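DNA polymerase III subunit beta (Helicobacter pylori 26695, PDB 4S3I) tethers DNA polymerases and other proteins to DNA as a two-subunit ring, giving replication its processivity. Local coordinates at residues S82-S87 against I100-S105; P145-T150 against L201-L206; T183-I188 against L363-S368; I270-S275 against A302-E307. All blocks are in the same frame, centred on the assembly; numbering follows the deposited sequence.

Contact 1. Residues S82-S87 against I100-S105; sequences SCLKDS and IKQNKS
Gln102 sits where a two-residue beta hairpin turns, and from there its carboxamide holds the loop of Lys85 and Ser87. The hairpin joins strands 97-102 and 105-110 through a type II' turn from Gln102 to Ser105 in the N-terminal domain. CG of Gln102 is anti to the backbone N (chi1 -179°) and the chain beyond it is extended, which carries the amide into the bend of the loop. There Gln102 OE1 accepts from Lys85 N at 2.7 Å, in the carbonyl plane and on a lone pair. Gln102 NE2 donates twice, to Lys85 O at 2.8 Å and to Ser87 O at 2.9 Å, standing above the plane of each carbonyl. Three bonds thus fix the rotation of the amide.

Leu84 runs past Gln102 in the opposite sense, and Leu84 CD2 reaches Ser105 CB at 4.0 Å. Lys85 turns its far end away to a salt bridge with Glu268 of the second subunit, and Ser105 OG is hydrogen-bonded to Thr304 of that subunit, so the hairpin tip belongs to the dimer interface. Leu84 CD1 lies 4.4 Å from Ile100 CG2.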
loop_
_atom_site.group_PDB
_atom_site.type_symbol
_atom_site.label_atom_id
_atom_site.label_comp_id
_atom_site.label_asym_id
_atom_site.label_seq_id
_atom_site.Cartn_x
_atom_site.Cartn_y
_atom_site.Cartn_z
ATOM N N SER A 82 3.152 7.272 19.203
ATOM C CA SER A 82 3.967 7.148 17.993
ATOM C C SER A 82 4.548 8.499 17.561
ATOM O O SER A 82 5.518 8.561 16.802
ATOM C CB SER A 82 3.159 6.511 16.857
ATOM O OG SER A 82 2.075 7.331 16.474
ATOM N N CYS A 83 3.964 9.582 18.059
ATOM C CA CYS A 83 4.438 10.920 17.695
ATOM C C CYS A 83 5.396 11.520 18.724
ATOM O O CYS A 83 5.865 12.644 18.553
ATOM C CB CYS A 83 3.248 11.866 17.468
ATOM S SG CYS A 83 2.437 11.577 15.885
ATOM N N LEU A 84 5.688 10.771 19.783
ATOM C CA LEU A 84 6.514 11.293 20.873
ATOM C C LEU A 84 8.004 11.055 20.634
ATOM O O LEU A 84 8.392 10.449 19.633
ATOM C CB LEU A 84 6.077 10.697 22.209
ATOM C CG LEU A 84 4.778 11.297 22.738
ATOM C CD1 LEU A 84 4.337 10.624 24.029
ATOM C CD2 LEU A 84 4.965 12.794 22.955
ATOM N N LYS A 85 8.842 11.559 21.535
ATOM C CA LYS A 85 10.283 11.353 21.400
ATOM C C LYS A 85 10.648 9.968 21.927
ATOM O O LYS A 85 9.823 9.298 22.546
ATOM C CB LYS A 85 11.058 12.440 22.159
ATOM C CG LYS A 85 10.840 13.862 21.634
ATOM C CD LYS A 85 11.735 14.879 22.347
ATOM C CE LYS A 85 11.458 16.305 21.871
ATOM N NZ LYS A 85 11.555 16.418 20.387
ATOM N N ASP A 86 11.878 9.540 21.676
ATOM C CA ASP A 86 12.372 8.292 22.237
ATOM C C ASP A 86 12.991 8.565 23.604
ATOM O O ASP A 86 14.202 8.446 23.794
ATOM C CB ASP A 86 13.380 7.626 21.294
ATOM C CG ASP A 86 12.731 7.108 20.018
ATOM O OD1 ASP A 86 11.736 6.356 20.115
ATOM O OD2 ASP A 86 13.213 7.463 18.916
ATOM N N SER A 87 12.134 8.968 24.537
ATOM C CA SER A 87 12.491 9.127 25.940
ATOM C C SER A 87 11.317 8.603 26.773
ATOM O O SER A 87 10.214 8.416 26.247
ATOM C CB SER A 87 12.791 10.592 26.272
ATOM O OG SER A 87 11.631 11.401 26.178
ATOM N N ILE A 100 -0.793 11.739 30.041
ATOM C CA ILE A 100 0.427 11.228 29.432
ATOM C C ILE A 100 1.437 12.367 29.340
ATOM O O ILE A 100 1.134 13.410 28.760
ATOM C CB ILE A 100 0.158 10.709 28.018
ATOM C CG1 ILE A 100 -0.864 9.564 28.039
ATOM C CG2 ILE A 100 1.462 10.285 27.326
ATOM C CD1 ILE A 100 -1.450 9.272 26.643
ATOM N N LYS A 101 2.633 12.182 29.898
ATOM C CA LYS A 101 3.619 13.267 29.890
ATOM C C LYS A 101 4.963 12.795 29.382
ATOM O O LYS A 101 5.415 11.692 29.702
ATOM C CB LYS A 101 3.793 13.881 31.283
ATOM C CG LYS A 101 2.568 13.844 32.153
ATOM C CD LYS A 101 1.831 15.165 32.132
ATOM C CE LYS A 101 2.665 16.273 32.754
ATOM N NZ LYS A 101 1.880 17.535 32.906
ATOM N N GLN A 102 5.591 13.632 28.569
ATOM C CA GLN A 102 6.965 13.407 28.167
ATOM C C GLN A 102 7.588 14.783 28.041
ATOM O O GLN A 102 7.355 15.477 27.050
ATOM C CB GLN A 102 7.049 12.677 26.823
ATOM C CG GLN A 102 8.478 12.398 26.386
ATOM C CD GLN A 102 8.571 11.879 24.971
ATOM O OE1 GLN A 102 8.380 12.628 24.008
ATOM N NE2 GLN A 102 8.870 10.589 24.830
ATOM N N ASN A 103 8.335 15.182 29.069
ATOM C CA ASN A 103 9.017 16.475 29.097
ATOM C C ASN A 103 8.065 17.635 28.843
ATOM O O ASN A 103 7.209 17.926 29.679
ATOM C CB ASN A 103 10.186 16.517 28.113
ATOM C CG ASN A 103 11.067 17.744 28.309
ATOM O OD1 ASN A 103 10.952 18.453 29.315
ATOM N ND2 ASN A 103 11.949 17.995 27.354
ATOM N N LYS A 104 8.201 18.288 27.688
ATOM C CA LYS A 104 7.361 19.448 27.374
ATOM C C LYS A 104 5.960 19.071 26.870
ATOM O O LYS A 104 5.074 19.914 26.801
ATOM C CB LYS A 104 8.055 20.350 26.349
ATOM C CG LYS A 104 9.454 20.795 26.743
ATOM C CD LYS A 104 9.506 22.275 27.099
ATOM C CE LYS A 104 10.655 22.980 26.374
ATOM N NZ LYS A 104 12.009 22.505 26.782
ATOM N N SER A 105 5.769 17.803 26.519
ATOM C CA SER A 105 4.506 17.354 25.948
ATOM C C SER A 105 3.612 16.734 27.005
ATOM O O SER A 105 4.083 16.003 27.884
ATOM C CB SER A 105 4.753 16.345 24.832
ATOM O OG SER A 105 5.614 16.889 23.863
#

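Contact 2. Residues P145-T150 against L201-L206; sequences PVIEQT and LPKRAL
Lys203, the first residue of helix 203-212, reaches between Ile147 and Gln149 of the loop that follows helix 135-143 in the central domain. The polar part of the contact gathers at its ammonium. Lys203 NZ lies close to Ile147 O, although the modelled separation of 2.4 Å is doubtful as a bond length. Another carbonyl, Ala144 O, accepts from NZ, and a water accepts from Lys203 NZ at 2.9 Å. The same water takes a weak bond from the backbone N of Gln149, linking the lysine to the loop a second time.

The apolar part lies along the lysine chain, which is bent at chi2 (83°), the torsion that sets CD. From there Lys203 CD approaches CG2 of Ile147 at 3.9 Å. One step nearer the backbone, Lys203 CG meets CB of Gln149 at 3.5 Å, the two side chains crossing at about a right angle. Deeper in, CD1 of Ile147 meets CD1 of Leu206 at 4.0 Å, and both residues rest on Ile159 of strand 158-164.

At the outer edge Gln149 NE2 lies over the start of Arg204, 3.3 Å from Arg204 CA, but the glutamine is poorly ordered and its amide is only loosely defined. The guanidinium of Arg204 turns away to Ala21 O.

With Ala144 O and the water as acceptors, the lysine joins the start of the helix to the loop, its methylenes packed alongside. Carbonyl dipoles and water would be expected to stabilise its positive charge.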
loop_
_atom_site.group_PDB
_atom_site.type_symbol
_atom_site.label_atom_id
_atom_site.label_comp_id
_atom_site.label_asym_id
_atom_site.label_seq_id
_atom_site.Cartn_x
_atom_site.Cartn_y
_atom_site.Cartn_z
ATOM N N PRO A 145 -4.202 -19.369 3.199
ATOM C CA PRO A 145 -4.818 -18.856 1.967
ATOM C C PRO A 145 -5.993 -19.671 1.442
ATOM O O PRO A 145 -6.764 -19.141 0.651
ATOM C CB PRO A 145 -3.673 -18.915 0.955
ATOM C CG PRO A 145 -2.436 -18.811 1.769
ATOM C CD PRO A 145 -2.741 -19.533 3.045
ATOM N N VAL A 146 -6.129 -20.930 1.838
ATOM C CA VAL A 146 -7.225 -21.729 1.293
ATOM C C VAL A 146 -8.512 -21.509 2.074
ATOM O O VAL A 146 -9.595 -21.865 1.610
ATOM C CB VAL A 146 -6.888 -23.231 1.219
ATOM C CG1 VAL A 146 -5.492 -23.436 0.599
ATOM C CG2 VAL A 146 -6.957 -23.864 2.597
ATOM N N ILE A 147 -8.388 -20.915 3.260
ATOM C CA ILE A 147 -9.533 -20.809 4.166
ATOM C C ILE A 147 -10.351 -19.545 3.922
ATOM O O ILE A 147 -9.804 -18.434 3.929
ATOM C CB ILE A 147 -9.078 -20.869 5.634
ATOM C CG1 ILE A 147 -8.454 -22.229 5.916
ATOM C CG2 ILE A 147 -10.244 -20.637 6.588
ATOM C CD1 ILE A 147 -7.731 -22.309 7.250
ATOM N N GLU A 148 -11.652 -19.730 3.685
ATOM C CA GLU A 148 -12.603 -18.623 3.604
ATOM C C GLU A 148 -12.959 -18.167 5.017
ATOM O O GLU A 148 -13.585 -18.907 5.780
ATOM C CB GLU A 148 -13.885 -19.048 2.881
ATOM C CG GLU A 148 -13.777 -19.202 1.375
ATOM C CD GLU A 148 -15.079 -19.694 0.753
ATOM O OE1 GLU A 148 -15.012 -20.501 -0.199
ATOM O OE2 GLU A 148 -16.168 -19.271 1.213
ATOM N N GLN A 149 -12.551 -16.950 5.358
ATOM C CA GLN A 149 -12.853 -16.358 6.654
ATOM C C GLN A 149 -14.349 -16.140 6.769
ATOM O O GLN A 149 -15.009 -16.663 7.667
ATOM C CB GLN A 149 -12.139 -15.016 6.767
ATOM C CG GLN A 149 -12.178 -14.379 8.135
ATOM C CD GLN A 149 -11.035 -13.407 8.328
ATOM O OE1 GLN A 149 -10.332 -13.061 7.376
ATOM N NE2 GLN A 149 -10.835 -12.964 9.563
ATOM N N THR A 150 -14.877 -15.365 5.829
ATOM C CA THR A 150 -16.305 -15.107 5.737
ATOM C C THR A 150 -17.050 -16.282 5.110
ATOM O O THR A 150 -18.076 -16.088 4.451
ATOM C CB THR A 150 -16.596 -13.848 4.890
ATOM O OG1 THR A 150 -17.173 -14.237 3.636
ATOM C CG2 THR A 150 -15.313 -13.058 4.634
ATOM N N LEU A 201 -10.017 -23.293 14.960
ATOM C CA LEU A 201 -9.714 -21.883 15.189
ATOM C C LEU A 201 -10.248 -21.025 14.045
ATOM O O LEU A 201 -9.939 -21.297 12.887
ATOM C CB LEU A 201 -8.209 -21.641 15.245
ATOM C CG LEU A 201 -7.234 -22.259 16.234
ATOM C CD1 LEU A 201 -6.246 -21.197 16.655
ATOM C CD2 LEU A 201 -7.917 -22.824 17.431
ATOM N N PRO A 202 -11.008 -19.962 14.369
ATOM C CA PRO A 202 -11.487 -19.027 13.330
ATOM C C PRO A 202 -10.339 -18.396 12.561
ATOM O O PRO A 202 -9.255 -18.219 13.127
ATOM C CB PRO A 202 -12.209 -17.939 14.132
ATOM C CG PRO A 202 -12.584 -18.605 15.446
ATOM C CD PRO A 202 -11.466 -19.585 15.724
ATOM N N LYS A 203 -10.576 -18.048 11.295
ATOM C CA LYS A 203 -9.554 -17.445 10.440
ATOM C C LYS A 203 -8.953 -16.183 11.053
ATOM O O LYS A 203 -7.737 -15.981 11.013
ATOM C CB LYS A 203 -10.137 -17.148 9.051
ATOM C CG LYS A 203 -9.187 -16.442 8.064
ATOM C CD LYS A 203 -8.236 -17.405 7.345
ATOM C CE LYS A 203 -7.489 -16.721 6.180
ATOM N NZ LYS A 203 -8.086 -16.993 4.828
ATOM N N ARG A 204 -9.802 -15.346 11.646
ATOM C CA ARG A 204 -9.317 -14.105 12.245
ATOM C C ARG A 204 -8.267 -14.404 13.301
ATOM O O ARG A 204 -7.207 -13.769 13.337
ATOM C CB ARG A 204 -10.465 -13.311 12.883
ATOM C CG ARG A 204 -9.985 -12.010 13.527
ATOM C CD ARG A 204 -10.993 -11.452 14.509
ATOM N NE ARG A 204 -10.496 -10.248 15.175
ATOM C CZ ARG A 204 -11.229 -9.488 15.981
ATOM N NH1 ARG A 204 -12.495 -9.809 16.213
ATOM N NH2 ARG A 204 -10.701 -8.408 16.550
ATOM N N ALA A 205 -8.566 -15.388 14.150
ATOM C CA ALA A 205 -7.637 -15.811 15.186
ATOM C C ALA A 205 -6.342 -16.285 14.551
ATOM O O ALA A 205 -5.239 -15.943 15.009
ATOM C CB ALA A 205 -8.256 -16.926 16.038
ATOM N N LEU A 206 -6.478 -17.087 13.498
ATOM C CA LEU A 206 -5.305 -17.579 12.763
ATOM C C LEU A 206 -4.405 -16.415 12.358
ATOM O O LEU A 206 -3.197 -16.400 12.636
ATOM C CB LEU A 206 -5.754 -18.382 11.533
ATOM C CG LEU A 206 -4.772 -19.369 10.874
ATOM C CD1 LEU A 206 -5.449 -20.104 9.730
ATOM C CD2 LEU A 206 -3.508 -18.713 10.361
HETATM O O HOH W 1 -10.043 -14.921 4.363
#

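Contact 3. Residues T183-I188 against L363-S368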
loop_
_atom_site.group_PDB
_atom_site.type_symbol
_atom_site.label_atom_id
_atom_site.label_comp_id
_atom_site.label_asym_id
_atom_site.label_seq_id
_atom_site.Cartn_x
_atom_site.Cartn_y
_atom_site.Cartn_z
ATOM N N THR A 183 -1.449 -30.946 6.810
ATOM C CA THR A 183 -0.135 -31.407 7.198
ATOM C C THR A 183 -0.295 -32.248 8.432
ATOM O O THR A 183 -1.256 -32.086 9.204
ATOM C CB THR A 183 0.846 -30.256 7.456
ATOM O OG1 THR A 183 2.165 -30.784 7.657
ATOM C CG2 THR A 183 0.433 -29.447 8.687
ATOM N N GLN A 184 0.630 -33.174 8.607
ATOM C CA GLN A 184 0.626 -33.996 9.793
ATOM C C GLN A 184 1.938 -33.732 10.523
ATOM O O GLN A 184 3.023 -33.932 9.964
ATOM C CB GLN A 184 0.446 -35.472 9.425
ATOM C CG GLN A 184 -0.066 -36.336 10.574
ATOM C CD GLN A 184 -0.825 -37.566 10.092
ATOM O OE1 GLN A 184 -2.011 -37.490 9.759
ATOM N NE2 GLN A 184 -0.141 -38.707 10.054
ATOM N N LEU A 185 1.837 -33.243 11.757
ATOM C CA LEU A 185 3.021 -32.945 12.555
ATOM C C LEU A 185 3.245 -34.072 13.558
ATOM O O LEU A 185 2.458 -34.259 14.491
ATOM C CB LEU A 185 2.854 -31.615 13.286
ATOM C CG LEU A 185 2.466 -30.454 12.366
ATOM C CD1 LEU A 185 1.954 -29.271 13.174
ATOM C CD2 LEU A 185 3.654 -30.049 11.537
ATOM N N GLU A 186 4.322 -34.821 13.374
ATOM C CA GLU A 186 4.564 -35.971 14.231
ATOM C C GLU A 186 5.538 -35.647 15.351
ATOM O O GLU A 186 6.180 -34.588 15.344
ATOM C CB GLU A 186 5.047 -37.160 13.398
ATOM C CG GLU A 186 4.015 -37.638 12.385
ATOM C CD GLU A 186 4.311 -39.027 11.857
ATOM O OE1 GLU A 186 3.350 -39.796 11.626
ATOM O OE2 GLU A 186 5.504 -39.347 11.672
ATOM N N LYS A 187 5.634 -36.567 16.306
ATOM C CA LYS A 187 6.530 -36.430 17.453
ATOM C C LYS A 187 6.280 -35.126 18.204
ATOM O O LYS A 187 7.207 -34.380 18.540
ATOM C CB LYS A 187 7.993 -36.581 17.015
ATOM C CG LYS A 187 8.177 -37.744 16.044
ATOM C CD LYS A 187 9.592 -38.302 16.041
ATOM C CE LYS A 187 9.651 -39.600 15.233
ATOM N NZ LYS A 187 11.006 -40.224 15.195
ATOM N N ILE A 188 5.001 -34.862 18.444
ATOM C CA ILE A 188 4.573 -33.718 19.222
ATOM C C ILE A 188 4.150 -34.241 20.584
ATOM O O ILE A 188 3.291 -35.123 20.664
ATOM C CB ILE A 188 3.362 -33.046 18.562
ATOM C CG1 ILE A 188 3.675 -32.754 17.098
ATOM C CG2 ILE A 188 2.974 -31.772 19.309
ATOM C CD1 ILE A 188 4.876 -31.844 16.917
ATOM N N LEU A 363 11.812 -28.523 11.957
ATOM C CA LEU A 363 11.514 -27.106 12.137
ATOM C C LEU A 363 10.299 -26.619 11.362
ATOM O O LEU A 363 9.698 -25.593 11.697
ATOM C CB LEU A 363 12.739 -26.301 11.723
ATOM C CG LEU A 363 13.956 -26.708 12.545
ATOM C CD1 LEU A 363 15.249 -26.629 11.744
ATOM C CD2 LEU A 363 14.028 -25.856 13.795
ATOM N N ASN A 364 9.932 -27.381 10.340
ATOM C CA ASN A 364 9.005 -26.924 9.313
ATOM C C ASN A 364 7.819 -27.864 9.143
ATOM O O ASN A 364 7.906 -29.057 9.428
ATOM C CB ASN A 364 9.761 -26.845 7.991
ATOM C CG ASN A 364 10.573 -28.117 7.721
ATOM O OD1 ASN A 364 11.517 -28.434 8.460
ATOM N ND2 ASN A 364 10.203 -28.855 6.671
ATOM N N ALA A 365 6.707 -27.325 8.663
ATOM C CA ALA A 365 5.575 -28.161 8.304
ATOM C C ALA A 365 5.670 -28.448 6.807
ATOM O O ALA A 365 6.047 -27.560 6.040
ATOM C CB ALA A 365 4.282 -27.452 8.612
ATOM N N LYS A 366 5.299 -29.654 6.381
ATOM C CA LYS A 366 5.177 -29.926 4.946
ATOM C C LYS A 366 3.717 -30.062 4.562
ATOM O O LYS A 366 3.035 -31.003 4.965
ATOM C CB LYS A 366 5.962 -31.171 4.542
ATOM C CG LYS A 366 7.421 -31.140 4.971
ATOM C CD LYS A 366 8.190 -32.282 4.332
ATOM C CE LYS A 366 9.617 -32.345 4.850
ATOM N NZ LYS A 366 10.287 -33.565 4.294
ATOM N N ILE A 367 3.249 -29.101 3.779
ATOM C CA ILE A 367 1.843 -28.994 3.421
ATOM C C ILE A 367 1.628 -29.656 2.061
ATOM O O ILE A 367 2.447 -29.491 1.155
ATOM C CB ILE A 367 1.401 -27.500 3.343
ATOM C CG1 ILE A 367 0.993 -26.969 4.723
ATOM C CG2 ILE A 367 0.208 -27.328 2.411
ATOM C CD1 ILE A 367 1.998 -27.181 5.823
ATOM N N SER A 368 0.538 -30.407 1.933
ATOM C CA SER A 368 0.138 -31.009 0.670
ATOM C C SER A 368 -1.193 -30.388 0.327
ATOM O O SER A 368 -1.984 -30.099 1.230
ATOM C CB SER A 368 -0.031 -32.532 0.834
ATOM O OG SER A 368 1.183 -33.136 1.227
HETATM O O HOH W 2 4.818 -31.788 8.150
#
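Thr183 and Ile367 bring two domains edge to edge: strand 179-185 of the central domain meets the run leading into strand 368-371 of the C-terminal domain, and the two strands are neighbours in one continuous antiparallel sheet. The threonine carries the contact. Thr183 CB already touches both kinds of partner, lying 3.7 Å from Ile367 CD1 and 3.4 Å from Lys366 O. From CB the chain forks.

The hydroxyl branch, Thr183 OG1, is anti to the backbone N (chi1 -172°) and donates to Lys366 O at 2.8 Å. It approaches from well above the plane of that carbonyl, 62° out of it. Thr183 OG1 also accepts, from a water 2.9 Å away. That water in turn takes the N-H of Lys366 at 2.8 Å and gives a weak bond to Gln184 O, so it joins the two backbones where they diverge.

The methyl branch, Thr183 CG2, lies 4.0 Å from Ile367 CD1. Next to it, CD2 of Leu185 and CB of Ala365 close the apolar side at 4.0 Å. Helix 135-143 backs this face: Ala365 packs on Ala139 and Ile367 on Ile143, while the peptide groups of Ala365 bond to Asp138 and Lys142 of that helix.

One threonine thus uses all three of its side-chain heavy atoms, with the hydroxyl acting as both donor and acceptor within a buried contact. Backbone pairing between the strands is found just beyond, at Ser368 with Tyr182; before it, the hydroxyl and the water satisfy the main-chain O and N of Lys366 at the domain junction.

Contact 4. Residues I270-S275 against A302-E307; sequences IKLCSS and AKTSVE
Leu272 and Cys273, on helix 263-273, lie against Ala302 and Thr304 on strand 301-307, an outermost strand of its sheet within this chain. The contact across the segments is one of van der Waals packing. CB of Ala302 nestles against the helix backbone, 3.9 Å from Cys273 CA. CG of Leu272 is anti to the backbone N (chi1 -173°), and beyond it Leu272 CD2 comes up to Thr304 at 4.0 Å from CB and about as close to OG1, the two side chains meeting at a slant. Cys273 supplies SG, which lies 3.9 Å from Ala302 O and more loosely beside the methyl of Thr304. Phe291 on the next strand supports both Cys273 and Thr304.

Two serine hydroxyls bond within segment 270-275. Ile270 O receives two donors from Ser274: the backbone N at 2.9 Å and OG at 2.8 Å, arriving from opposite faces of the carbonyl plane. Ser275 OG donates to Leu272 O at 2.9 Å, nearly along the C=O axis. Both hydroxyls thus turn back onto carbonyls three or four residues earlier.

A third set of partners belongs to the second subunit. Ala302 and Lys303 pair with a strand of that chain in an antiparallel ladder, Leu272 and Ala302 pack on its Phe107, and the hydroxyl of Thr304 bonds to its Ser105. A helix laid across a sheet that runs on into the neighbouring subunit is the architecture of the DNA-sliding ring, here at the C-terminal domain's side of the dimer interface.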
loop_
_atom_site.group_PDB
_atom_site.type_symbol
_atom_site.label_atom_id
_atom_site.label_comp_id
_atom_site.label_asym_id
_atom_site.label_seq_id
_atom_site.Cartn_x
_atom_site.Cartn_y
_atom_site.Cartn_z
ATOM N N ILE A 270 2.880 -20.519 -15.040
ATOM C CA ILE A 270 1.481 -20.325 -14.664
ATOM C C ILE A 270 1.109 -18.844 -14.537
ATOM O O ILE A 270 0.056 -18.415 -15.029
ATOM C CB ILE A 270 1.165 -21.086 -13.372
ATOM C CG1 ILE A 270 1.173 -22.587 -13.674
ATOM C CG2 ILE A 270 -0.184 -20.658 -12.800
ATOM C CD1 ILE A 270 1.295 -23.451 -12.448
ATOM N N LYS A 271 1.969 -18.060 -13.891
ATOM C CA LYS A 271 1.753 -16.614 -13.828
ATOM C C LYS A 271 1.672 -16.028 -15.224
ATOM O O LYS A 271 0.839 -15.163 -15.509
ATOM C CB LYS A 271 2.874 -15.927 -13.046
ATOM C CG LYS A 271 2.852 -16.229 -11.564
ATOM C CD LYS A 271 4.069 -15.639 -10.857
ATOM C CE LYS A 271 4.015 -15.937 -9.360
ATOM N NZ LYS A 271 5.308 -15.652 -8.655
ATOM N N LEU A 272 2.551 -16.507 -16.095
ATOM C CA LEU A 272 2.630 -16.021 -17.466
ATOM C C LEU A 272 1.299 -16.201 -18.203
ATOM O O LEU A 272 0.821 -15.282 -18.865
ATOM C CB LEU A 272 3.749 -16.765 -18.203
ATOM C CG LEU A 272 4.086 -16.275 -19.601
ATOM C CD1 LEU A 272 4.158 -14.762 -19.553
ATOM C CD2 LEU A 272 5.413 -16.841 -20.089
ATOM N N CYS A 273 0.698 -17.384 -18.098
ATOM C CA CYS A 273 -0.578 -17.628 -18.788
ATOM C C CYS A 273 -1.722 -16.942 -18.052
ATOM O O CYS A 273 -2.740 -16.601 -18.652
ATOM C CB CYS A 273 -0.844 -19.133 -18.943
ATOM S SG CYS A 273 0.340 -19.965 -20.037
ATOM N N SER A 274 -1.521 -16.715 -16.756
ATOM C CA SER A 274 -2.521 -16.072 -15.898
ATOM C C SER A 274 -2.760 -14.628 -16.272
ATOM O O SER A 274 -3.692 -14.000 -15.775
ATOM C CB SER A 274 -2.087 -16.111 -14.432
ATOM O OG SER A 274 -2.255 -17.402 -13.908
ATOM N N SER A 275 -1.900 -14.088 -17.122
ATOM C CA SER A 275 -2.064 -12.720 -17.565
ATOM C C SER A 275 -3.352 -12.600 -18.370
ATOM O O SER A 275 -3.966 -11.532 -18.419
ATOM C CB SER A 275 -0.875 -12.286 -18.409
ATOM O OG SER A 275 -0.810 -13.033 -19.602
ATOM N N ALA A 302 -2.428 -17.314 -24.629
ATOM C CA ALA A 302 -1.119 -17.314 -23.990
ATOM C C ALA A 302 -0.641 -18.752 -23.988
ATOM O O ALA A 302 -1.379 -19.644 -23.575
ATOM C CB ALA A 302 -1.212 -16.786 -22.553
ATOM N N LYS A 303 0.576 -18.989 -24.466
ATOM C CA LYS A 303 1.167 -20.321 -24.399
ATOM C C LYS A 303 2.606 -20.206 -23.947
ATOM O O LYS A 303 3.290 -19.220 -24.262
ATOM C CB LYS A 303 1.159 -21.026 -25.769
ATOM C CG LYS A 303 0.086 -20.581 -26.759
ATOM C CD LYS A 303 -0.046 -21.573 -27.923
ATOM C CE LYS A 303 1.317 -22.058 -28.408
ATOM N NZ LYS A 303 1.226 -22.963 -29.596
ATOM N N THR A 304 3.080 -21.226 -23.242
ATOM C CA THR A 304 4.512 -21.354 -22.994
ATOM C C THR A 304 4.832 -22.798 -22.686
ATOM O O THR A 304 3.934 -23.603 -22.427
ATOM C CB THR A 304 4.998 -20.462 -21.831
ATOM O OG1 THR A 304 6.432 -20.390 -21.854
ATOM C CG2 THR A 304 4.554 -21.031 -20.505
ATOM N N SER A 305 6.114 -23.136 -22.726
ATOM C CA SER A 305 6.524 -24.474 -22.365
ATOM C C SER A 305 7.868 -24.457 -21.665
ATOM O O SER A 305 8.630 -23.486 -21.732
ATOM C CB SER A 305 6.555 -25.405 -23.581
ATOM O OG SER A 305 7.562 -25.024 -24.501
ATOM N N VAL A 306 8.141 -25.563 -20.997
ATOM C CA VAL A 306 9.354 -25.740 -20.244
ATOM C C VAL A 306 9.907 -27.139 -20.565
ATOM O O VAL A 306 9.160 -28.119 -20.603
ATOM C CB VAL A 306 9.030 -25.557 -18.746
ATOM C CG1 VAL A 306 9.765 -26.569 -17.886
ATOM C CG2 VAL A 306 9.313 -24.123 -18.318
ATOM N N GLU A 307 11.206 -27.224 -20.827
ATOM C CA GLU A 307 11.833 -28.514 -21.067
ATOM C C GLU A 307 11.925 -29.275 -19.746
ATOM O O GLU A 307 12.253 -28.688 -18.707
ATOM C CB GLU A 307 13.236 -28.309 -21.630
ATOM C CG GLU A 307 13.988 -29.591 -21.936
ATOM C CD GLU A 307 15.346 -29.328 -22.582
ATOM O OE1 GLU A 307 15.616 -28.166 -22.972
ATOM O OE2 GLU A 307 16.139 -30.290 -22.695
#

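From the N terminus, contact 1 closes first, a short loop holding strand 89-94 and most of a hairpin within the N-terminal domain. Contact 2 opens next, at 145-150; contact 3 opens at 183-188 before contact 2 closes at 201-206, so the two cross, and both reach the same eight-stranded sheet, their centres 19 Å apart. Contact 3 closes only at 363-368, tying the central domain to the C-terminal one, and contact 4 is nested wholly inside its span. Contacts 1 and 4 lie far apart in the chain, about 55 Å between centres, yet both touch the second subunit: each packs against residues of the other's counterpart in that copy, joining the dimer.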